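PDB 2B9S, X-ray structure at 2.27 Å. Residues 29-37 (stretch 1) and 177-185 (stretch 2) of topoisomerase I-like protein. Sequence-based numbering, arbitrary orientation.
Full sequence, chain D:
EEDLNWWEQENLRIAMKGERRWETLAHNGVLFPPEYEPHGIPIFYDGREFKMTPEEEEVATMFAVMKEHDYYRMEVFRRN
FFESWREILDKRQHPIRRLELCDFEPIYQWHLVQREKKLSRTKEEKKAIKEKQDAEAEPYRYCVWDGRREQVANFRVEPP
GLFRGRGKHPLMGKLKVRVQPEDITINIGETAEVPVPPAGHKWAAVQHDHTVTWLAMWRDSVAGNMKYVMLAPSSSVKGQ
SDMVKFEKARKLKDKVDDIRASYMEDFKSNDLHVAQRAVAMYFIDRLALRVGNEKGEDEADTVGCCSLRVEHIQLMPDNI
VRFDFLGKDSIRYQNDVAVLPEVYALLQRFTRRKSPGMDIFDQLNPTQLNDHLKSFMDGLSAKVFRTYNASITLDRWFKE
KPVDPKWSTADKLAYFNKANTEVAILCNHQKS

Stretch 1 (29-37) GVLFPPEYE
Stretch 2 177-185: VRVQPEDIT

Two irregular segments of one chain, 142 or more residues apart in sequence wherever they touch, meet in a small, mainly apolar contact that buries 322 Å² in total and ends in a single weak hydrogen bond from an arginine to a backbone carbonyl. Stretch 1 is extended without being a regular strand: from Val 30 to Glu 37 phi lies between -125° and -55° and psi between 103° and 160°, whereas Gly 29 takes 79/-140, a positive phi that favours glycine. Stretch 2 runs extended from Val 177 to Gln 180, then tightens into a 3-10 segment over residues 181-183. The two stretches run in opposite directions: Val 30 CA lies 9.3 Å from Ile 184 CA, Phe 32 CA 8.2 Å from Val 179 CA and Pro 33 CA 9.1 Å from Arg 178 CA.

The turn is fixed from within. Gln 180 N donates to Asp 183 OD2 at 2.7 Å, Asp 183 N to Gln 180 O at 2.9 Å, and Ile 184 N to Pro 181 O at 3.1 Å. Pro 181, at phi/psi -49/-35 with a C-gamma exo ring, has no N-H to leave unpaired at the start of the segment.

Phe 32 is the apolar centre. Its CA-to-CB bond points toward stretch 2, and chi1 -71° (m) with chi2 -84° carries the ring to the turn. There Phe 32 CE1 approaches Ile 184 CD1 at 3.5 Å and Phe 32 CZ reaches Pro 181 CG at 3.7 Å. At the ring edge, near its plane, Val 179 O lies 3.9 Å from Phe 32 CE1. The CA-to-CB bond of Ile 184 (m, t) also points toward stretch 1; its long branch lets Ile 184 CD1 meet Val 30 CG2 at 4.1 Å as well. Val 30 (m) and Ile 184 are buried, as suits their hydrocarbon side chains.

Arg 178 forms the polar end. Its CA-to-CB bond points sideways, but the t, t, m chain with chi4 -92° brings the guanidinium nearer, spanning the backbone of residues 33-36. Arg 178 NH1 donates to Pro 34 O at 3.1 Å, a weak bond with an N-H...O angle of 131°. Over one guanidinium face lie Glu 35 CA, 4.3 Å from Arg 178 NH1, and Tyr 36 N, 3.7 Å from Arg 178 NH2. The CA-to-CB bond of Pro 34 points away from stretch 2, while Pro 34 O accepts the bond. Tyr 36 (chi1 t, chi2 65°) leads its end away, and its OH bonds elsewhere in the structure. Glu 35 and Glu 37 are modelled only to CB.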

# COMPACT_ATOMS: atom_id res chain seq x y z
N GLY D 29 0.13 -6.02 23.06
CA GLY D 29 -0.70 -6.75 22.10
C GLY D 29 -1.63 -5.85 21.31
O GLY D 29 -1.27 -4.73 20.95
N VAL D 30 -2.84 -6.33 21.09
CA VAL D 30 -3.74 -5.72 20.11
C VAL D 30 -5.10 -5.34 20.69
O VAL D 30 -5.56 -5.95 21.64
CB VAL D 30 -3.95 -6.67 18.90
CG1 VAL D 30 -2.62 -6.84 18.13
CG2 VAL D 30 -4.50 -8.03 19.34
N LEU D 31 -5.72 -4.31 20.11
CA LEU D 31 -7.07 -3.91 20.50
C LEU D 31 -8.10 -4.56 19.55
O LEU D 31 -8.14 -4.25 18.35
CB LEU D 31 -7.20 -2.37 20.56
CG LEU D 31 -8.54 -1.72 21.02
CD1 LEU D 31 -9.06 -2.27 22.34
CD2 LEU D 31 -8.46 -0.20 21.09
N PHE D 32 -8.90 -5.46 20.10
CA PHE D 32 -9.96 -6.17 19.38
C PHE D 32 -11.20 -5.29 19.30
O PHE D 32 -11.59 -4.70 20.31
CB PHE D 32 -10.35 -7.44 20.14
CG PHE D 32 -9.31 -8.52 20.10
CD1 PHE D 32 -9.24 -9.40 19.03
CD2 PHE D 32 -8.42 -8.69 21.17
CE1 PHE D 32 -8.28 -10.42 18.99
CE2 PHE D 32 -7.46 -9.70 21.14
CZ PHE D 32 -7.39 -10.56 20.05
N PRO D 33 -11.83 -5.18 18.10
CA PRO D 33 -13.09 -4.42 18.02
C PRO D 33 -14.17 -5.01 18.94
O PRO D 33 -14.08 -6.18 19.32
CB PRO D 33 -13.49 -4.56 16.53
CG PRO D 33 -12.70 -5.70 16.02
CD PRO D 33 -11.44 -5.73 16.79
N PRO D 34 -15.20 -4.21 19.30
CA PRO D 34 -16.28 -4.73 20.18
C PRO D 34 -17.01 -5.93 19.59
O PRO D 34 -17.17 -6.03 18.38
CB PRO D 34 -17.25 -3.55 20.30
CG PRO D 34 -16.46 -2.33 19.90
CD PRO D 34 -15.44 -2.80 18.91
N GLU D 35 -17.44 -6.84 20.45
CA GLU D 35 -18.29 -7.97 20.04
C GLU D 35 -19.57 -7.47 19.33
O GLU D 35 -20.07 -6.39 19.64
CB GLU D 35 -18.64 -8.82 21.29
N TYR D 36 -20.08 -8.24 18.36
CA TYR D 36 -21.30 -7.84 17.63
C TYR D 36 -22.52 -7.66 18.55
O TYR D 36 -22.81 -8.52 19.36
CB TYR D 36 -21.65 -8.86 16.53
CG TYR D 36 -22.85 -8.41 15.71
CD1 TYR D 36 -22.76 -7.26 14.92
CD2 TYR D 36 -24.07 -9.08 15.76
CE1 TYR D 36 -23.83 -6.80 14.19
CE2 TYR D 36 -25.17 -8.63 15.01
CZ TYR D 36 -25.02 -7.48 14.23
OH TYR D 36 -26.05 -6.99 13.48
N GLU D 37 -23.24 -6.54 18.40
CA GLU D 37 -24.47 -6.29 19.17
C GLU D 37 -25.71 -6.38 18.27
O GLU D 37 -25.97 -5.46 17.48
CB GLU D 37 -24.42 -4.92 19.88
N VAL D 177 -13.70 -12.47 7.75
CA VAL D 177 -14.25 -12.85 9.05
C VAL D 177 -13.53 -12.20 10.24
O VAL D 177 -12.40 -11.67 10.11
CB VAL D 177 -14.39 -14.39 9.25
CG1 VAL D 177 -15.16 -15.02 8.08
CG2 VAL D 177 -13.02 -15.08 9.48
N ARG D 178 -14.22 -12.20 11.39
CA ARG D 178 -13.69 -11.72 12.66
C ARG D 178 -12.44 -12.48 13.07
O ARG D 178 -12.45 -13.71 13.12
CB ARG D 178 -14.74 -11.82 13.78
CG ARG D 178 -14.36 -11.04 15.05
CD ARG D 178 -15.51 -10.97 16.04
NE ARG D 178 -16.64 -10.15 15.58
CZ ARG D 178 -16.82 -8.85 15.80
NH1 ARG D 178 -15.95 -8.12 16.49
NH2 ARG D 178 -17.90 -8.26 15.32
N VAL D 179 -11.37 -11.74 13.34
CA VAL D 179 -10.13 -12.28 13.88
C VAL D 179 -10.27 -12.61 15.38
O VAL D 179 -10.62 -11.75 16.20
CB VAL D 179 -8.96 -11.29 13.65
CG1 VAL D 179 -7.61 -11.92 14.07
CG2 VAL D 179 -8.93 -10.83 12.19
N GLN D 180 -10.02 -13.87 15.73
CA GLN D 180 -9.98 -14.32 17.14
C GLN D 180 -8.54 -14.30 17.71
O GLN D 180 -7.57 -14.33 16.95
CB GLN D 180 -10.60 -15.72 17.28
CG GLN D 180 -12.13 -15.82 16.96
CD GLN D 180 -13.05 -14.93 17.83
OE1 GLN D 180 -14.16 -14.58 17.41
NE2 GLN D 180 -12.60 -14.56 19.02
N PRO D 181 -8.40 -14.24 19.05
CA PRO D 181 -7.07 -14.42 19.64
C PRO D 181 -6.33 -15.66 19.11
O PRO D 181 -5.11 -15.61 18.94
CB PRO D 181 -7.37 -14.55 21.13
CG PRO D 181 -8.65 -13.82 21.33
CD PRO D 181 -9.44 -13.98 20.09
N GLU D 182 -7.06 -16.74 18.83
CA GLU D 182 -6.48 -17.98 18.32
C GLU D 182 -5.88 -17.86 16.92
O GLU D 182 -5.17 -18.75 16.46
CB GLU D 182 -7.53 -19.11 18.33
CG GLU D 182 -7.84 -19.71 19.73
CD GLU D 182 -8.66 -18.79 20.67
OE1 GLU D 182 -9.36 -17.85 20.22
OE2 GLU D 182 -8.64 -19.01 21.89
N ASP D 183 -6.19 -16.76 16.24
CA ASP D 183 -5.68 -16.48 14.90
C ASP D 183 -4.36 -15.71 14.93
O ASP D 183 -3.60 -15.72 13.96
CB ASP D 183 -6.74 -15.68 14.10
CG ASP D 183 -8.05 -16.43 13.92
OD1 ASP D 183 -8.00 -17.64 13.65
OD2 ASP D 183 -9.14 -15.83 14.05
N ILE D 184 -4.09 -15.06 16.07
CA ILE D 184 -3.00 -14.08 16.22
C ILE D 184 -1.75 -14.66 16.88
O ILE D 184 -1.81 -15.26 17.97
CB ILE D 184 -3.49 -12.82 16.97
CG1 ILE D 184 -4.60 -12.14 16.16
CG2 ILE D 184 -2.35 -11.82 17.23
CD1 ILE D 184 -5.49 -11.21 16.95
N THR D 185 -0.63 -14.48 16.19
CA THR D 185 0.70 -14.84 16.70
C THR D 185 1.31 -13.56 17.26
O THR D 185 1.35 -12.52 16.60
CB THR D 185 1.60 -15.45 15.58
OG1 THR D 185 0.97 -16.64 15.07
CG2 THR D 185 2.98 -15.83 16.09